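PDB 3T0Y: response regulator from Caulobacter vibrioides, which probably works as a stress-response regulator whose sigma-factor-like domain, the part present here, captures a partner protein by mimicking a sigma factor. Local coordinates for residues Gln99-Leu102 / Leu103-Glu107; Phe122-Val125 / Glu126-Gly130. One frame throughout, in Å; residues are numbered along the deposited sequence. Where two conformers were deposited one is given.

Interaction 1 of 2, residues Gln99-Leu102 / Leu103-Glu107; sequences QAFL and LTALE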
loop_
_atom_site.group_PDB
_atom_site.type_symbol
_atom_site.label_atom_id
_atom_site.label_comp_id
_atom_site.label_asym_id
_atom_site.label_seq_id
_atom_site.Cartn_x
_atom_site.Cartn_y
_atom_site.Cartn_z
ATOM N N GLN C 99 1.343 -4.578 7.897
ATOM C CA GLN C 99 0.284 -5.206 8.662
ATOM C C GLN C 99 0.799 -5.732 10.011
ATOM O O GLN C 99 0.268 -5.384 11.059
ATOM C CB GLN C 99 -0.310 -6.340 7.842
ATOM C CG GLN C 99 -0.888 -5.859 6.536
ATOM C CD GLN C 99 -1.263 -6.994 5.608
ATOM O OE1 GLN C 99 -1.124 -8.164 5.943
ATOM N NE2 GLN C 99 -1.735 -6.647 4.428
ATOM N N ALA C 100 1.848 -6.548 9.954
ATOM C CA ALA C 100 2.416 -7.198 11.118
ATOM C C ALA C 100 2.892 -6.151 12.100
ATOM O O ALA C 100 2.713 -6.282 13.308
ATOM C CB ALA C 100 3.555 -8.058 10.703
ATOM N N PHE C 101 3.505 -5.107 11.570
ATOM C CA PHE C 101 4.004 -4.032 12.394
ATOM C C PHE C 101 2.858 -3.260 13.061
ATOM O O PHE C 101 2.905 -2.996 14.259
ATOM C CB PHE C 101 4.860 -3.081 11.552
ATOM C CG PHE C 101 5.381 -1.904 12.320
ATOM C CD1 PHE C 101 6.438 -2.053 13.213
ATOM C CD2 PHE C 101 4.826 -0.646 12.149
ATOM C CE1 PHE C 101 6.941 -0.957 13.922
ATOM C CE2 PHE C 101 5.321 0.455 12.860
ATOM C CZ PHE C 101 6.375 0.295 13.747
ATOM N N LEU C 102 1.831 -2.895 12.297
ATOM C CA LEU C 102 0.742 -2.126 12.869
ATOM C C LEU C 102 -0.101 -2.944 13.835
ATOM O O LEU C 102 -0.610 -2.404 14.812
ATOM C CB LEU C 102 -0.148 -1.493 11.786
ATOM C CG LEU C 102 0.507 -0.389 10.955
ATOM C CD1 LEU C 102 -0.446 0.064 9.900
ATOM C CD2 LEU C 102 0.907 0.785 11.823
ATOM N N LEU C 103 -0.269 -4.239 13.565
ATOM C CA LEU C 103 -1.065 -5.062 14.456
ATOM C C LEU C 103 -0.430 -5.055 15.854
ATOM O O LEU C 103 -1.129 -5.012 16.858
ATOM C CB LEU C 103 -1.204 -6.490 13.931
ATOM C CG LEU C 103 -2.168 -6.598 12.752
ATOM C CD1 LEU C 103 -1.953 -7.922 12.035
ATOM C CD2 LEU C 103 -3.627 -6.457 13.223
ATOM N N THR C 104 0.896 -5.074 15.907
ATOM C CA THR C 104 1.582 -5.136 17.187
ATOM C C THR C 104 1.845 -3.735 17.753
ATOM O O THR C 104 1.373 -3.402 18.837
ATOM C CB THR C 104 2.877 -5.976 17.085
ATOM O OG1 THR C 104 3.665 -5.530 15.966
ATOM C CG2 THR C 104 2.525 -7.439 16.857
ATOM N N ALA C 105 2.557 -2.900 17.011
ATOM C CA ALA C 105 2.953 -1.592 17.523
ATOM C C ALA C 105 1.780 -0.659 17.758
ATOM O O ALA C 105 1.752 0.058 18.762
ATOM C CB ALA C 105 3.947 -0.936 16.588
ATOM N N LEU C 106 0.826 -0.645 16.829
ATOM C CA LEU C 106 -0.307 0.271 16.928
ATOM C C LEU C 106 -1.529 -0.326 17.611
ATOM O O LEU C 106 -2.141 0.305 18.477
ATOM C CB LEU C 106 -0.707 0.786 15.542
ATOM C CG LEU C 106 -1.968 1.655 15.490
ATOM C CD1 LEU C 106 -1.775 2.960 16.265
ATOM C CD2 LEU C 106 -2.409 1.952 14.053
ATOM N N GLU C 107 -1.919 -1.526 17.201
ATOM C CA GLU C 107 -3.181 -2.079 17.690
ATOM C C GLU C 107 -2.980 -2.899 18.965
ATOM O O GLU C 107 -3.942 -3.407 19.536
ATOM C CB GLU C 107 -3.873 -2.924 16.622
ATOM C CG GLU C 107 -4.333 -2.159 15.393
ATOM C CD GLU C 107 -5.245 -0.989 15.732
ATOM O OE1 GLU C 107 -6.185 -1.154 16.545
ATOM O OE2 GLU C 107 -5.004 0.108 15.183
#
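Three atoms of the next helical turn converge on Phe101 O. Ala105 N gives the straightest bond, at 2.8 Å and 155°, while Thr104 N adds a weak one and Thr104 OG1 stands 3.1 Å from the same Phe101 O. Thr104 OG1 also lies 2.9 Å from Ala100 O, so both carbonyls are within its reach. The first torsion explains the double approach: at 50° it sets OG1 between the threonine's own backbone N and carbonyl carbon, folded back over the preceding turn. One residue further, Leu102 O is shared as well. Glu107 N reaches Leu102 O at 2.9 Å, five residues along and nearly in line with the carbonyl, and Leu106 N reaches it more weakly; this is the widened, pi-type turn with which the helix winds down.

The apolar side chains follow the same spacing. Ala105 CB sits over one face of the Phe101 ring, 4.0 Å from its centroid and displaced toward the rim, a CH-pi contact. Phe101 makes this possible by swinging CG away from its backbone N (chi1 178°), which carries the ring along the helix toward Ala105. Leu102 and Leu106 run alongside each other, CD2 of Leu102 being 4.1 Å from CB of Leu106. Glu107 sends its carboxylate elsewhere, into a salt bridge with Arg30 of the second subunit.

Helix 95-106 is thus packed on several sides. Phe101 leans on Ala132 and Ile136 of helix 122-140, Leu103 meets Ile117 and Leu118 of helix 111-118, and an apolar side chain of another protein's chain packs against Leu106.

Interaction 2 of 2, residues Phe122-Val125 / Glu126-Gly130; sequences FGEV and ERLIG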
loop_
_atom_site.group_PDB
_atom_site.type_symbol
_atom_site.label_atom_id
_atom_site.label_comp_id
_atom_site.label_asym_id
_atom_site.label_seq_id
_atom_site.Cartn_x
_atom_site.Cartn_y
_atom_site.Cartn_z
ATOM N N PHE C 122 4.462 -18.251 13.378
ATOM C CA PHE C 122 4.997 -17.218 14.257
ATOM C C PHE C 122 6.276 -16.615 13.719
ATOM O O PHE C 122 6.490 -15.412 13.827
ATOM C CB PHE C 122 5.249 -17.780 15.670
ATOM C CG PHE C 122 5.814 -16.774 16.614
ATOM C CD1 PHE C 122 5.003 -15.805 17.185
ATOM C CD2 PHE C 122 7.165 -16.770 16.914
ATOM C CE1 PHE C 122 5.533 -14.857 18.054
ATOM C CE2 PHE C 122 7.700 -15.816 17.772
ATOM C CZ PHE C 122 6.888 -14.862 18.335
ATOM N N GLY C 123 7.148 -17.455 13.168
ATOM C CA GLY C 123 8.435 -16.987 12.669
ATOM C C GLY C 123 8.232 -15.998 11.543
ATOM O O GLY C 123 8.936 -14.993 11.448
ATOM N N GLU C 124 7.244 -16.283 10.698
ATOM C CA GLU C 124 6.878 -15.381 9.612
ATOM C C GLU C 124 6.502 -14.017 10.200
ATOM O O GLU C 124 6.921 -12.975 9.701
ATOM C CB GLU C 124 5.718 -15.976 8.807
ATOM C CG GLU C 124 5.070 -15.048 7.792
ATOM C CD GLU C 124 5.955 -14.739 6.582
ATOM O OE1 GLU C 124 7.188 -14.964 6.656
ATOM O OE2 GLU C 124 5.414 -14.256 5.553
ATOM N N VAL C 125 5.734 -14.024 11.286
ATOM C CA VAL C 125 5.349 -12.766 11.919
ATOM C C VAL C 125 6.532 -11.953 12.454
ATOM O O VAL C 125 6.565 -10.738 12.278
ATOM C CB VAL C 125 4.333 -12.981 13.060
ATOM C CG1 VAL C 125 4.233 -11.719 13.924
ATOM C CG2 VAL C 125 2.998 -13.330 12.472
ATOM N N GLU C 126 7.495 -12.593 13.126
ATOM C CA GLU C 126 8.663 -11.867 13.625
ATOM C C GLU C 126 9.522 -11.385 12.453
ATOM O O GLU C 126 10.113 -10.319 12.503
ATOM C CB GLU C 126 9.492 -12.720 14.597
ATOM C CG GLU C 126 8.776 -13.094 15.914
ATOM C CD GLU C 126 8.629 -11.921 16.893
ATOM O OE1 GLU C 126 7.810 -11.015 16.635
ATOM O OE2 GLU C 126 9.322 -11.913 17.937
ATOM N N ARG C 127 9.573 -12.181 11.392
ATOM C CA ARG C 127 10.326 -11.780 10.209
ATOM C C ARG C 127 9.729 -10.484 9.701
ATOM O O ARG C 127 10.432 -9.492 9.483
ATOM C CB ARG C 127 10.241 -12.854 9.109
ATOM C CG ARG C 127 10.962 -12.469 7.814
ATOM C CD ARG C 127 10.738 -13.472 6.671
ATOM N NE ARG C 127 9.529 -13.207 5.881
ATOM C CZ ARG C 127 9.371 -12.167 5.058
ATOM N NH1 ARG C 127 10.332 -11.258 4.919
ATOM N NH2 ARG C 127 8.236 -12.026 4.383
ATOM N N LEU C 128 8.410 -10.514 9.515
ATOM C CA LEU C 128 7.672 -9.391 8.962
ATOM C C LEU C 128 7.887 -8.127 9.776
ATOM O O LEU C 128 8.143 -7.077 9.227
ATOM C CB LEU C 128 6.190 -9.738 8.858
ATOM C CG LEU C 128 5.885 -10.630 7.659
ATOM C CD1 LEU C 128 4.448 -11.130 7.711
ATOM C CD2 LEU C 128 6.150 -9.846 6.374
ATOM N N ILE C 129 7.788 -8.233 11.090
ATOM C CA ILE C 129 8.028 -7.086 11.952
ATOM C C ILE C 129 9.489 -6.657 11.857
ATOM O O ILE C 129 9.815 -5.469 11.968
ATOM C CB ILE C 129 7.746 -7.422 13.418
ATOM C CG1 ILE C 129 6.253 -7.690 13.644
ATOM C CG2 ILE C 129 8.214 -6.284 14.309
ATOM C CD1 ILE C 129 5.973 -8.302 15.035
ATOM N N GLY C 130 10.372 -7.632 11.676
ATOM C CA GLY C 130 11.787 -7.339 11.547
ATOM C C GLY C 130 11.975 -6.462 10.327
ATOM O O GLY C 130 12.530 -5.356 10.413
#
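Arg127 reaches back along the helix to Glu124, and its side chain can be followed outward from the backbone. CB rests 3.4 Å from both Gly123 O and Glu124 O, close to the carbonyls of the turn below. CD then comes alongside Glu124 OE1, and the bend at chi3 (87°) brings NE round to that oxygen. The resulting salt bridge, 3.0 Å from Arg127 NE to Glu124 OE1 and 164° at the hydrogen, lies close to the guanidinium plane. On the carboxylate it arrives from the syn side but well out of plane, and the two flat groups are turned 46° against each other. At the tip, NH2 passes 3.8 Å from Glu124 OE2, whereas NH1 comes near Arg92 of the second subunit, a like charge.

Glu124 has an apolar neighbour too: its CG lies 4.0 Å from Leu128 CD1, so the leucine flanks the carboxylate arm. On another side of the helix Val125 and Ile129 point the same way, with CG1 of the valine 4.0 Å from CD1 of the isoleucine. Beneath all this runs regular i to i+4 bonding, such as Leu128 N to Glu124 O at 2.9 Å.

Asp121 OD1 accepts a bond from Glu124 N where the helix starts, and Val125 packs on Ala115 of helix 111-118. This i to i+3 salt bridge between Glu124 and Arg127 spans the opening turns of helix 122-140, whose pairing with helix 111-118 is consistent with the helix-turn-helix of a sigma-like domain.

Coming from the N terminus, the chain reaches interaction 1 on helix 95-106, passes through helix 111-118, and only then enters interaction 2 at the start of helix 122-140. The two are in series, neither enclosing nor crossing the other, and each joins consecutive turns of one helix, so neither closes a long loop. Their centres are 12 Å apart, and the helices meet directly: Ala100 CB touches Leu128 CB at 3.6 Å, and Thr104 packs against Ile129. Helix 111-118 packs on both, through Leu118 on Ala100 and Ala115 on Val125, so three helices of the sigma-like domain form one small bundle.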